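Local coordinates for putative GGDEF domain protein (Pseudomonas aeruginosa, PDB 7E6G), which probably catalyses the condensation of two GTP molecules into cyclic di-GMP with release of diphosphate, using magnesium, at residues Asn123-Ser126 and Gln127-Gln131; Ile232-Thr235 and Tyr236-Val240; Arg6-Asp9 and Ala10-Asp13; Leu33-Gln36 and Ser37-Leu41. All coordinates share one frame; numbering follows the deposited sequence.

How the interactions relate
All four contacts are local, each within one unbroken stretch, so none closes a long loop, and none nests in or crosses another. From the N terminus, interaction 3 lies on helix 3-17. Interaction 4 lies on the following helix 27-102, beside it. Their centres are about 13 Å apart, and Arg-34 of interaction 4 joins them through a salt bridge to Asp-9. Interaction 1 ends helix 112-128, its centre about 103 Å from that of interaction 4. Interaction 2 starts helix 236-252 and touches interaction 1 through Asn-123 and Glu-234. The two pairs thus lie on opposite sides of the chain's centre, one in the helical hairpin and one in the GGDEF domain.

Interaction 1 of 4, residues Asn123-Ser126 and Gln127-Gln131; sequences NERS and QRHGQ
Ser-126 turns OG to the side of its own backbone N (chi1 -75°), where it meets Gln-131 O. Gln-131 has CG wedged between its backbone N and carbonyl carbon (chi1 30°) and then runs out extended, which carries its amide to the aliphatic part of Arg-125. Ser-126 OG lies 2.5 Å from Gln-131 O, tilted from the carbonyl plane. It is also within bonding reach of Glu-122 O one turn back, and its one proton can serve only one of these oxygens fully. The Gln-131 amide sits across the Arg-125 chain. Arg-125 CD lies 3.3 Å from Gln-131 OE1, and Arg-125 CG lies 3.7 Å from Gln-131 CD. The guanidinium and amide planes stand 70° apart, with OE1 near the guanidinium plane at its edge. Arg-125 NH2 has a weak, long ion pair with Glu-122.

The backbone bonds of this last turn of helix 112-128 are long. His-129 N reaches Arg-125 O at 3.3 Å; those of Gln-127, Arg-128 and Gly-130 are weak. Gly-130 is the first residue to leave helical angles, with positive phi, and turns the chain so that Gln-131 O comes back to the last turn. The serine hydroxyl thus helps hold the loop leaving the helix to its final turn, and the glutamine amide meets the arginine mainly through the aliphatic carbons of its chain.

Interaction 2 of 4, residues Ile232-Thr235 and Tyr236-Val240; sequences IGET and YSQTV
Thr-235 and Gln-238 meet where helix 236-252 begins. Thr-235 is the N-cap residue. Its backbone N-H is taken by the side chain of Gln-238, three residues on. Thr-235 N donates to Gln-238 OE1 at 3.0 Å with an N-H...O angle of 155°, and the donor lies in the carbonyl plane of the amide. The reciprocal bond that would complete a capping box is missing, since the Thr-235 side chain makes no capping bond. Gln-238 reaches back with CG beside its backbone N (chi1 -68°) and an extended chain. On the way it passes Thr-235 CG2, which lies 3.6 Å from Gln-238 CG.

Thr-235 O is the main acceptor. Thr-239 N donates to it at 3.2 Å, nearly straight at 168°, and Gln-238 N adds a weak bond. Thr-239 OG1 is also 3.2 Å from Thr-235 O, but the proton is not settled, as another acceptor is in reach; His-230 ND1 is the stronger partner of this hydroxyl. Glu-234 lays its CG 3.6 Å from Gln-238 CB. Its carboxylate is satisfied elsewhere, by a salt bridge from OE1 to Arg-242 and a hydrogen bond from Arg-231 N to OE2. Ser-168 of the second subunit packs on Thr-235, Tyr-236 and Ser-237. The first turn is therefore held by amide and carbonyl groups, and the glutamine side chain occupies the N-H of the residue before the helix.

Interaction 3 of 4, residues Arg6-Asp9 and Ala10-Asp13; sequences RELD and AWID
The first arm of the N-terminal helical hairpin, helix 3-17, carries Leu-8 against Trp-11 and Ile-12, one turn further along. Leu-8 holds CG opposite its backbone N (chi1 -179°), and this directs its branches along the helix towards these two residues. Leu-8 CD1 comes to the edge of the indole, in the ring plane, at 3.8 Å from Trp-11 CE3. Leu-8 CG lies 3.6 Å from Ile-12 CD1. The methyl end of Ile-12 thus lies against the fork of the leucine, while the tryptophan offers its edge and not a face.

These three residues form an apolar stripe on the hairpin, whose second arm is helix 27-102. The same residues also face a second subunit: Leu-8 and Ile-12 pack on its Leu-33, and Trp-11 on its Ala-29. Ile-12 also touches Leu-30 and Arg-34 of its own chain.

Regular backbone bonds run beneath. Ile-12 N donates to Leu-8 O at 2.9 Å, and Asp-13 N to Asp-9 O at 2.8 Å. Asp-9 and Asp-13 point their carboxylates to the second arm, with Asp-9 OD2 and Asp-13 OD2 5.2 Å apart. Asp-9 OD1 forms a salt bridge with Arg-34 NE. The pairing of Asp-13 with Arg-34 NH2 is modelled too short to be judged closely. If both pairings hold, the single guanidinium may offset the repulsion between the two acids.

Interaction 4 of 4, residues Leu33-Gln36 and Ser37-Leu41; sequences LRQQ and SLEQL
Gln-36 and Gln-40 lie one turn apart on helix 27-102. Gln-36 starts with CB beside the peptide bond to Ser-37. CG stands opposite the backbone N (chi1 169°) and passes 3.8 Å from Gln-40 NE2. CD follows at 4.0 Å from the same nitrogen. At the tip, Gln-36 NE2 is 3.7 Å from Gln-40 NE2, and the amide planes are turned 34° against each other. This is plain contact of two amides, not a bond between them. Their polar partners are in the second subunit: Gln-36 NE2 hydrogen-bonds to Asp-9 OD1 of that subunit, while Gln-40 OE1 pairs with its Ser-37 and Gln-40 NE2 with its Glu-5.

Ser-37 uses its hydroxyl inside the helix. OG turns to the side of its backbone N and bonds Leu-33 O at 2.9 Å. Ser-37 N reaches the same oxygen at 2.9 Å, from the opposite face of the carbonyl plane, so Leu-33 O is gripped by two donors of one residue. Further along, Leu-38 N bonds to Arg-34 O, and Gln-40 N to Gln-36 O at 2.9 Å.

Leu-33 meets Leu-33 of the second subunit, and Leu-38 touches Asp-9 on helix 3-17. A long helix with one side on its hairpin partner and another on a second subunit is consistent with a helical bundle built from the hairpins of two subunits.

Interaction 1 of 4, residues Asn123-Ser126 and Gln127-Gln131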
loop_
_atom_site.group_PDB
_atom_site.type_symbol
_atom_site.label_atom_id
_atom_site.label_comp_id
_atom_site.label_asym_id
_atom_site.label_seq_id
_atom_site.Cartn_x
_atom_site.Cartn_y
_atom_site.Cartn_z
ATOM N N ASN A 123 -7.471 -42.146 0.512
ATOM C CA ASN A 123 -7.004 -43.269 1.176
ATOM C C ASN A 123 -6.451 -42.867 2.410
ATOM O O ASN A 123 -6.547 -43.610 3.251
ATOM C CB ASN A 123 -5.884 -43.930 0.510
ATOM C CG ASN A 123 -6.210 -45.235 0.032
ATOM O OD1 ASN A 123 -7.122 -45.382 -0.466
ATOM N ND2 ASN A 123 -5.434 -46.129 0.163
ATOM N N GLU A 124 -5.710 -41.778 2.489
ATOM C CA GLU A 124 -5.181 -41.281 3.758
ATOM C C GLU A 124 -6.307 -40.880 4.719
ATOM O O GLU A 124 -6.275 -41.236 5.908
ATOM C CB GLU A 124 -4.205 -40.128 3.504
ATOM C CG GLU A 124 -2.805 -40.607 3.061
ATOM C CD GLU A 124 -2.012 -39.554 2.280
ATOM O OE1 GLU A 124 -1.022 -39.926 1.597
ATOM O OE2 GLU A 124 -2.368 -38.356 2.357
ATOM N N ARG A 125 -7.322 -40.271 4.264
ATOM C CA ARG A 125 -8.391 -39.903 5.094
ATOM C C ARG A 125 -9.071 -41.066 5.668
ATOM O O ARG A 125 -9.675 -40.967 6.625
ATOM C CB ARG A 125 -9.343 -39.110 4.282
ATOM C CG ARG A 125 -10.328 -38.270 5.001
ATOM C CD ARG A 125 -11.273 -37.694 4.002
ATOM N NE ARG A 125 -11.576 -36.309 4.251
ATOM C CZ ARG A 125 -10.966 -35.262 3.710
ATOM N NH1 ARG A 125 -11.308 -34.037 4.074
ATOM N NH2 ARG A 125 -10.008 -35.403 2.842
ATOM N N SER A 126 -9.128 -42.142 4.964
ATOM C CA SER A 126 -9.722 -43.362 5.413
ATOM C C SER A 126 -9.044 -44.023 6.480
ATOM O O SER A 126 -9.603 -44.749 7.177
ATOM C CB SER A 126 -9.866 -44.302 4.295
ATOM O OG SER A 126 -10.916 -43.865 3.523
ATOM N N GLN A 127 -7.756 -43.922 6.438
ATOM C CA GLN A 127 -6.938 -44.413 7.441
ATOM C C GLN A 127 -7.107 -43.789 8.763
ATOM O O GLN A 127 -7.366 -44.450 9.636
ATOM C CB GLN A 127 -5.607 -43.993 6.981
ATOM C CG GLN A 127 -5.137 -44.939 5.977
ATOM C CD GLN A 127 -4.050 -45.825 6.483
ATOM O OE1 GLN A 127 -4.284 -46.959 6.942
ATOM N NE2 GLN A 127 -2.816 -45.311 6.396
ATOM N N ARG A 128 -7.021 -42.494 8.870
ATOM C CA ARG A 128 -7.169 -41.814 10.091
ATOM C C ARG A 128 -8.482 -41.681 10.652
ATOM O O ARG A 128 -8.673 -42.023 11.730
ATOM C CB ARG A 128 -6.542 -40.466 9.989
ATOM C CG ARG A 128 -5.028 -40.455 10.046
ATOM C CD ARG A 128 -4.334 -39.080 10.155
ATOM N NE ARG A 128 -3.020 -39.204 10.825
ATOM C CZ ARG A 128 -1.927 -38.498 10.552
ATOM N NH1 ARG A 128 -1.904 -37.574 9.623
ATOM N NH2 ARG A 128 -0.829 -38.707 11.239
ATOM N N HIS A 129 -9.410 -41.246 9.884
ATOM C CA HIS A 129 -10.738 -41.079 10.347
ATOM C C HIS A 129 -11.664 -42.159 10.088
ATOM O O HIS A 129 -12.764 -42.065 10.480
ATOM C CB HIS A 129 -11.302 -39.798 9.977
ATOM C CG HIS A 129 -10.311 -38.711 10.028
ATOM N ND1 HIS A 129 -9.179 -38.736 9.282
ATOM C CD2 HIS A 129 -10.279 -37.561 10.712
ATOM C CE1 HIS A 129 -8.481 -37.651 9.499
ATOM N NE2 HIS A 129 -9.134 -36.919 10.361
ATOM N N GLY A 130 -11.228 -43.169 9.405
ATOM C CA GLY A 130 -12.049 -44.312 9.211
ATOM C C GLY A 130 -13.211 -44.305 8.281
ATOM O O GLY A 130 -13.860 -45.240 8.150
ATOM N N GLN A 131 -13.318 -43.263 7.531
ATOM C CA GLN A 131 -14.342 -43.015 6.596
ATOM C C GLN A 131 -13.893 -43.453 5.207
ATOM O O GLN A 131 -12.940 -42.916 4.707
ATOM C CB GLN A 131 -14.565 -41.501 6.645
ATOM C CG GLN A 131 -13.360 -40.642 7.010
ATOM C CD GLN A 131 -13.495 -39.194 6.651
ATOM O OE1 GLN A 131 -13.911 -38.869 5.567
ATOM N NE2 GLN A 131 -13.084 -38.315 7.532
#

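Interaction 2 of 4, residues Ile232-Thr235 and Tyr236-Val240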
loop_
_atom_site.group_PDB
_atom_site.type_symbol
_atom_site.label_atom_id
_atom_site.label_comp_id
_atom_site.label_asym_id
_atom_site.label_seq_id
_atom_site.Cartn_x
_atom_site.Cartn_y
_atom_site.Cartn_z
ATOM N N ILE A 232 -10.045 -50.720 4.219
ATOM C CA ILE A 232 -8.945 -50.038 4.904
ATOM C C ILE A 232 -7.749 -50.980 5.072
ATOM O O ILE A 232 -7.894 -52.196 5.259
ATOM C CB ILE A 232 -9.416 -49.469 6.257
ATOM C CG1 ILE A 232 -10.427 -48.334 6.036
ATOM C CG2 ILE A 232 -8.244 -48.944 7.075
ATOM C CD1 ILE A 232 -11.064 -47.813 7.322
ATOM N N GLY A 233 -6.548 -50.414 4.983
ATOM C CA GLY A 233 -5.349 -51.223 4.985
ATOM C C GLY A 233 -4.957 -51.688 3.611
ATOM O O GLY A 233 -4.277 -52.712 3.470
ATOM N N GLU A 234 -5.369 -50.956 2.592
ATOM C CA GLU A 234 -5.227 -51.340 1.202
ATOM C C GLU A 234 -4.927 -50.077 0.417
ATOM O O GLU A 234 -5.443 -49.001 0.740
ATOM C CB GLU A 234 -6.504 -52.019 0.742
ATOM C CG GLU A 234 -6.734 -52.122 -0.728
ATOM C CD GLU A 234 -8.108 -52.727 -1.007
ATOM O OE1 GLU A 234 -8.157 -53.957 -1.285
ATOM O OE2 GLU A 234 -9.126 -51.984 -0.933
ATOM N N THR A 235 -4.050 -50.195 -0.570
ATOM C CA THR A 235 -3.676 -49.036 -1.361
ATOM C C THR A 235 -4.795 -48.671 -2.332
ATOM O O THR A 235 -5.617 -49.516 -2.703
ATOM C CB THR A 235 -2.381 -49.317 -2.110
ATOM O OG1 THR A 235 -1.727 -48.071 -2.367
ATOM C CG2 THR A 235 -2.657 -50.049 -3.421
ATOM N N TYR A 236 -4.843 -47.391 -2.728
ATOM C CA TYR A 236 -5.886 -46.944 -3.657
ATOM C C TYR A 236 -5.814 -47.682 -4.992
ATOM O O TYR A 236 -6.834 -47.825 -5.679
ATOM C CB TYR A 236 -5.802 -45.425 -3.885
ATOM C CG TYR A 236 -4.550 -44.938 -4.607
ATOM C CD1 TYR A 236 -4.449 -44.983 -5.996
ATOM C CD2 TYR A 236 -3.472 -44.418 -3.894
ATOM C CE1 TYR A 236 -3.301 -44.538 -6.639
ATOM C CE2 TYR A 236 -2.329 -43.975 -4.532
ATOM C CZ TYR A 236 -2.247 -44.041 -5.896
ATOM O OH TYR A 236 -1.113 -43.602 -6.530
ATOM N N SER A 237 -4.631 -48.171 -5.369
ATOM C CA SER A 237 -4.507 -48.913 -6.619
ATOM C C SER A 237 -5.207 -50.264 -6.540
ATOM O O SER A 237 -5.772 -50.737 -7.531
ATOM C CB SER A 237 -3.032 -49.089 -6.981
ATOM O OG SER A 237 -2.873 -49.621 -8.284
ATOM N N GLN A 238 -5.186 -50.902 -5.369
ATOM C CA GLN A 238 -5.849 -52.195 -5.237
ATOM C C GLN A 238 -7.362 -52.023 -5.207
ATOM O O GLN A 238 -8.101 -52.854 -5.758
ATOM C CB GLN A 238 -5.340 -52.908 -3.993
ATOM C CG GLN A 238 -3.890 -53.330 -4.114
ATOM C CD GLN A 238 -3.228 -53.570 -2.768
ATOM O OE1 GLN A 238 -3.450 -52.828 -1.805
ATOM N NE2 GLN A 238 -2.410 -54.617 -2.693
ATOM N N THR A 239 -7.831 -50.926 -4.605
ATOM C CA THR A 239 -9.226 -50.524 -4.760
ATOM C C THR A 239 -9.600 -50.371 -6.231
ATOM O O THR A 239 -10.610 -50.928 -6.686
ATOM C CB THR A 239 -9.488 -49.213 -4.032
ATOM O OG1 THR A 239 -8.810 -49.217 -2.774
ATOM C CG2 THR A 239 -10.977 -49.031 -3.818
ATOM N N VAL A 240 -8.826 -49.571 -6.977
ATOM C CA VAL A 240 -9.115 -49.404 -8.398
ATOM C C VAL A 240 -9.151 -50.761 -9.092
ATOM O O VAL A 240 -10.071 -51.048 -9.866
ATOM C CB VAL A 240 -8.101 -48.451 -9.057
ATOM C CG1 VAL A 240 -8.203 -48.537 -10.568
ATOM C CG2 VAL A 240 -8.337 -47.016 -8.583
#

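Interaction 3 of 4, residues Arg6-Asp9 and Ala10-Asp13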
loop_
_atom_site.group_PDB
_atom_site.type_symbol
_atom_site.label_atom_id
_atom_site.label_comp_id
_atom_site.label_asym_id
_atom_site.label_seq_id
_atom_site.Cartn_x
_atom_site.Cartn_y
_atom_site.Cartn_z
ATOM N N ARG A 6 -9.000 58.547 9.693
ATOM C CA ARG A 6 -8.926 59.547 8.636
ATOM C C ARG A 6 -9.749 60.781 8.987
ATOM O O ARG A 6 -9.257 61.910 8.874
ATOM C CB ARG A 6 -9.392 58.949 7.315
ATOM C CG ARG A 6 -8.324 58.167 6.585
ATOM C CD ARG A 6 -8.422 56.687 6.908
ATOM N NE ARG A 6 -7.877 55.844 5.848
ATOM C CZ ARG A 6 -8.612 55.165 4.972
ATOM N NH1 ARG A 6 -9.941 55.221 5.021
ATOM N NH2 ARG A 6 -8.015 54.421 4.048
ATOM N N GLU A 7 -11.018 60.587 9.388
ATOM C CA GLU A 7 -11.857 61.721 9.779
ATOM C C GLU A 7 -11.162 62.583 10.827
ATOM O O GLU A 7 -11.202 63.822 10.768
ATOM C CB GLU A 7 -13.203 61.226 10.313
ATOM C CG GLU A 7 -14.169 60.725 9.240
ATOM C CD GLU A 7 -15.253 61.748 8.872
ATOM O OE1 GLU A 7 -15.651 61.792 7.683
ATOM O OE2 GLU A 7 -15.703 62.505 9.767
ATOM N N LEU A 8 -10.472 61.935 11.765
ATOM C CA LEU A 8 -9.822 62.644 12.856
ATOM C C LEU A 8 -8.585 63.373 12.370
ATOM O O LEU A 8 -8.352 64.531 12.738
ATOM C CB LEU A 8 -9.458 61.664 13.970
ATOM C CG LEU A 8 -8.784 62.298 15.191
ATOM C CD1 LEU A 8 -9.784 63.154 15.939
ATOM C CD2 LEU A 8 -8.164 61.237 16.096
ATOM N N ASP A 9 -7.758 62.703 11.564
ATOM C CA ASP A 9 -6.562 63.370 11.067
ATOM C C ASP A 9 -6.933 64.557 10.202
ATOM O O ASP A 9 -6.233 65.575 10.213
ATOM C CB ASP A 9 -5.680 62.386 10.301
ATOM C CG ASP A 9 -4.221 62.774 10.342
ATOM O OD1 ASP A 9 -3.756 63.202 11.424
ATOM O OD2 ASP A 9 -3.549 62.669 9.291
ATOM N N ALA A 10 -8.062 64.458 9.494
ATOM C CA ALA A 10 -8.557 65.565 8.685
ATOM C C ALA A 10 -9.004 66.725 9.563
ATOM O O ALA A 10 -8.635 67.885 9.315
ATOM C CB ALA A 10 -9.704 65.083 7.795
ATOM N N TRP A 11 -9.823 66.433 10.587
ATOM C CA TRP A 11 -10.236 67.467 11.536
ATOM C C TRP A 11 -9.026 68.162 12.154
ATOM O O TRP A 11 -8.985 69.394 12.262
ATOM C CB TRP A 11 -11.120 66.852 12.617
ATOM C CG TRP A 11 -11.585 67.863 13.626
ATOM C CD1 TRP A 11 -12.184 69.061 13.366
ATOM C CD2 TRP A 11 -11.461 67.780 15.058
ATOM N NE1 TRP A 11 -12.456 69.721 14.540
ATOM C CE2 TRP A 11 -12.016 68.962 15.592
ATOM C CE3 TRP A 11 -10.937 66.823 15.936
ATOM C CZ2 TRP A 11 -12.067 69.211 16.967
ATOM C CZ3 TRP A 11 -10.990 67.070 17.306
ATOM C CH2 TRP A 11 -11.548 68.253 17.806
ATOM N N ILE A 12 -8.017 67.382 12.531
ATOM C CA ILE A 12 -6.797 67.933 13.104
ATOM C C ILE A 12 -6.066 68.794 12.086
ATOM O O ILE A 12 -5.507 69.846 12.429
ATOM C CB ILE A 12 -5.911 66.791 13.621
ATOM C CG1 ILE A 12 -6.459 66.278 14.944
ATOM C CG2 ILE A 12 -4.483 67.253 13.795
ATOM C CD1 ILE A 12 -6.224 64.832 15.131
ATOM N N ASP A 13 -6.035 68.350 10.825
ATOM C CA ASP A 13 -5.439 69.136 9.747
ATOM C C ASP A 13 -6.078 70.509 9.659
ATOM O O ASP A 13 -5.390 71.542 9.579
ATOM C CB ASP A 13 -5.613 68.397 8.425
ATOM C CG ASP A 13 -4.419 68.524 7.542
ATOM O OD1 ASP A 13 -4.270 69.578 6.880
ATOM O OD2 ASP A 13 -3.625 67.564 7.519
#

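Interaction 4 of 4, residues Leu33-Gln36 and Ser37-Leu41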
loop_
_atom_site.group_PDB
_atom_site.type_symbol
_atom_site.label_atom_id
_atom_site.label_comp_id
_atom_site.label_asym_id
_atom_site.label_seq_id
_atom_site.Cartn_x
_atom_site.Cartn_y
_atom_site.Cartn_z
ATOM N N LEU A 33 1.975 65.833 18.514
ATOM C CA LEU A 33 1.345 64.571 18.861
ATOM C C LEU A 33 0.708 63.908 17.643
ATOM O O LEU A 33 0.745 62.679 17.516
ATOM C CB LEU A 33 0.343 64.767 19.990
ATOM C CG LEU A 33 -0.273 63.453 20.449
ATOM C CD1 LEU A 33 0.532 62.844 21.568
ATOM C CD2 LEU A 33 -1.628 63.784 20.934
ATOM N N ARG A 34 0.141 64.689 16.722
ATOM C CA ARG A 34 -0.353 64.091 15.483
ATOM C C ARG A 34 0.781 63.410 14.720
ATOM O O ARG A 34 0.634 62.282 14.215
ATOM C CB ARG A 34 -1.015 65.157 14.614
ATOM C CG ARG A 34 -1.548 64.611 13.303
ATOM C CD ARG A 34 -0.803 65.192 12.124
ATOM N NE ARG A 34 -1.727 65.596 11.068
ATOM C CZ ARG A 34 -1.708 66.779 10.463
ATOM N NH1 ARG A 34 -0.800 67.694 10.780
ATOM N NH2 ARG A 34 -2.601 67.042 9.525
ATOM N N GLN A 35 1.928 64.077 14.643
ATOM C CA GLN A 35 3.108 63.458 14.057
ATOM C C GLN A 35 3.471 62.143 14.771
ATOM O O GLN A 35 3.735 61.110 14.125
ATOM C CB GLN A 35 4.238 64.463 14.121
ATOM C CG GLN A 35 5.311 64.310 13.096
ATOM C CD GLN A 35 6.537 65.081 13.566
ATOM O OE1 GLN A 35 7.379 65.482 12.755
ATOM N NE2 GLN A 35 6.551 65.409 14.868
ATOM N N GLN A 36 3.474 62.158 16.111
ATOM C CA GLN A 36 3.839 60.956 16.856
ATOM C C GLN A 36 2.876 59.816 16.557
ATOM O O GLN A 36 3.281 58.650 16.453
ATOM C CB GLN A 36 3.863 61.256 18.351
ATOM C CG GLN A 36 3.983 60.014 19.233
ATOM C CD GLN A 36 4.349 60.355 20.658
ATOM O OE1 GLN A 36 5.444 60.843 20.915
ATOM N NE2 GLN A 36 3.423 60.141 21.586
ATOM N N SER A 37 1.596 60.139 16.402
ATOM C CA SER A 37 0.619 59.100 16.122
ATOM C C SER A 37 0.847 58.506 14.745
ATOM O O SER A 37 0.688 57.296 14.553
ATOM C CB SER A 37 -0.787 59.669 16.238
ATOM O OG SER A 37 -0.954 60.292 17.494
ATOM N N LEU A 38 1.215 59.344 13.772
ATOM C CA LEU A 38 1.545 58.812 12.450
ATOM C C LEU A 38 2.700 57.817 12.540
ATOM O O LEU A 38 2.682 56.758 11.889
ATOM C CB LEU A 38 1.894 59.958 11.499
ATOM C CG LEU A 38 0.835 60.983 11.066
ATOM C CD1 LEU A 38 1.389 61.806 9.915
ATOM C CD2 LEU A 38 -0.508 60.350 10.671
ATOM N N GLU A 39 3.716 58.140 13.348
ATOM C CA GLU A 39 4.836 57.215 13.512
ATOM C C GLU A 39 4.390 55.911 14.159
ATOM O O GLU A 39 4.784 54.823 13.716
ATOM C CB GLU A 39 5.944 57.851 14.338
ATOM C CG GLU A 39 6.924 58.649 13.523
ATOM C CD GLU A 39 7.559 59.767 14.334
ATOM O OE1 GLU A 39 7.753 59.562 15.560
ATOM O OE2 GLU A 39 7.845 60.842 13.748
ATOM N N GLN A 40 3.589 55.997 15.227
ATOM C CA GLN A 40 3.106 54.783 15.879
ATOM C C GLN A 40 2.311 53.932 14.902
ATOM O O GLN A 40 2.407 52.703 14.916
ATOM C CB GLN A 40 2.256 55.131 17.104
ATOM C CG GLN A 40 3.038 55.707 18.279
ATOM C CD GLN A 40 2.141 56.313 19.373
ATOM O OE1 GLN A 40 0.912 56.479 19.209
ATOM N NE2 GLN A 40 2.765 56.661 20.495
ATOM N N LEU A 41 1.532 54.569 14.031
ATOM C CA LEU A 41 0.758 53.814 13.056
ATOM C C LEU A 41 1.676 53.097 12.082
ATOM O O LEU A 41 1.429 51.939 11.714
ATOM C CB LEU A 41 -0.201 54.740 12.308
ATOM C CG LEU A 41 -1.389 54.057 11.628
ATOM C CD1 LEU A 41 -2.017 53.023 12.551
ATOM C CD2 LEU A 41 -2.425 55.068 11.194
#